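Local atomic coordinates of Lmo2349 protein (Listeria monocytogenes, PDB entry 4GVO), a protein that probably binds L-cystine or a related amino acid outside the cell and delivers it to an ABC transporter for uptake. Residues A[39-42]-A[43-46]. Numbering follows the deposited sequence. Where two conformers were deposited one is given.
Sequences VKEI and DKRL. With NA (sodium ion), chain D.
E41 spreads its carboxylate between K44 and R45, one oxygen for each, at the C-terminal end of helix 34-44. E41 OE1 takes K44 NZ at 2.8 Å on its syn side, tilted out of the carboxylate plane; the lysine, bent at chi3 (-56°), curls back to reach it. E41 OE2 receives both NE and NH2 of R45 on its anti side, each 3.0 Å away. R45 grips side-on, with E41 OE2 in the guanidinium plane, and the carboxylate and guanidinium planes are 72° apart. R45 NH2 also salt-bridges D223, just beyond helix 207-222, and R45 NH1 is hydrogen-bonded to S219 OG near that helix's C-terminal end. The tight part is the buried side: I42 CG2 lies against L46 CD1 at 3.7 Å, I42 packs on A216, I220 and F200, and V39 on F51 and F53. By contrast, K40 and K44 lie on the solvent side. As the helix ends, R45 N turns to I42 O at 3.0 Å, keeping only a weak bond to E41 O. The chain then wraps a sodium ion, coordinated by D43 O, D43 OD1, L46 O, a water and Y49 O, while D43 OD2 accepts from F51 N. The negative end of the helix dipole, together with the D43 carboxylate, would favour a cation here, consistent with the sodium ion stabilising the turn toward strand 49-55.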
loop_
_atom_site.group_PDB
_atom_site.type_symbol
_atom_site.label_atom_id
_atom_site.label_comp_id
_atom_site.label_asym_id
_atom_site.label_seq_id
_atom_site.Cartn_x
_atom_site.Cartn_y
_atom_site.Cartn_z
ATOM N N VAL A 39 -8.415 7.395 8.782
ATOM C CA VAL A 39 -9.278 8.403 8.176
ATOM C C VAL A 39 -10.431 8.758 9.125
ATOM O O VAL A 39 -10.809 9.916 9.258
ATOM C CB VAL A 39 -9.780 7.962 6.785
ATOM C CG1 VAL A 39 -10.883 8.894 6.309
ATOM C CG2 VAL A 39 -8.624 7.938 5.807
ATOM N N LYS A 40 -11.032 7.771 9.771
ATOM C CA LYS A 40 -12.117 8.044 10.725
ATOM C C LYS A 40 -11.644 8.886 11.916
ATOM O O LYS A 40 -12.351 9.745 12.406
ATOM C CB LYS A 40 -12.781 6.740 11.187
ATOM C CG LYS A 40 -13.553 6.013 10.087
ATOM C CD LYS A 40 -14.272 4.772 10.602
ATOM C CE LYS A 40 -15.226 4.186 9.574
ATOM N NZ LYS A 40 -16.132 3.197 10.238
ATOM N N GLU A 41 -10.440 8.622 12.388
ATOM C CA GLU A 41 -9.828 9.409 13.449
ATOM C C GLU A 41 -9.550 10.840 12.999
ATOM O O GLU A 41 -9.787 11.793 13.734
ATOM C CB GLU A 41 -8.570 8.710 13.968
ATOM C CG GLU A 41 -7.965 9.357 15.186
ATOM C CD GLU A 41 -8.882 9.297 16.410
ATOM O OE1 GLU A 41 -9.693 8.351 16.528
ATOM O OE2 GLU A 41 -8.802 10.221 17.233
ATOM N N ILE A 42 -9.088 11.009 11.758
ATOM C CA ILE A 42 -8.894 12.316 11.192
ATOM C C ILE A 42 -10.215 13.074 11.093
ATOM O O ILE A 42 -10.309 14.246 11.483
ATOM C CB ILE A 42 -8.215 12.197 9.797
ATOM C CG1 ILE A 42 -6.758 11.835 9.991
ATOM C CG2 ILE A 42 -8.348 13.467 9.013
ATOM C CD1 ILE A 42 -6.076 11.333 8.736
ATOM N N ASP A 43 -11.249 12.408 10.626
ATOM C CA ASP A 43 -12.577 13.020 10.510
ATOM C C ASP A 43 -13.047 13.555 11.876
ATOM O O ASP A 43 -13.548 14.676 11.965
ATOM C CB ASP A 43 -13.551 11.964 9.946
ATOM C CG ASP A 43 -14.935 12.487 9.614
ATOM O OD1 ASP A 43 -15.180 13.680 9.652
ATOM O OD2 ASP A 43 -15.756 11.662 9.169
ATOM N N LYS A 44 -12.825 12.773 12.931
ATOM C CA LYS A 44 -13.250 13.152 14.257
ATOM C C LYS A 44 -12.608 14.491 14.690
ATOM O O LYS A 44 -13.221 15.293 15.413
ATOM C CB LYS A 44 -12.940 11.965 15.178
ATOM C CG LYS A 44 -13.104 12.153 16.651
ATOM C CD LYS A 44 -12.488 10.963 17.380
ATOM C CE LYS A 44 -13.074 9.638 16.916
ATOM N NZ LYS A 44 -12.297 8.450 17.435
ATOM N N ARG A 45 -11.382 14.722 14.231
ATOM C CA ARG A 45 -10.618 15.870 14.573
ATOM C C ARG A 45 -10.754 17.040 13.621
ATOM O O ARG A 45 -10.097 18.087 13.804
ATOM C CB ARG A 45 -9.148 15.448 14.747
ATOM C CG ARG A 45 -9.030 14.371 15.813
ATOM C CD ARG A 45 -7.599 14.064 16.126
ATOM N NE ARG A 45 -7.505 12.872 16.985
ATOM C CZ ARG A 45 -6.610 12.718 17.938
ATOM N NH1 ARG A 45 -5.707 13.672 18.168
ATOM N NH2 ARG A 45 -6.568 11.604 18.613
ATOM N N LEU A 46 -11.647 16.923 12.643
ATOM C CA LEU A 46 -11.874 18.006 11.658
ATOM C C LEU A 46 -13.369 18.276 11.602
ATOM O O LEU A 46 -14.098 17.701 10.777
ATOM C CB LEU A 46 -11.358 17.555 10.293
ATOM C CG LEU A 46 -9.811 17.552 10.154
ATOM C CD1 LEU A 46 -9.442 16.993 8.765
ATOM C CD2 LEU A 46 -9.153 18.930 10.373
HETATM NA NA NA D . -15.176 15.666 10.639
HETATM O O HOH W 1 -16.810 15.645 12.239
#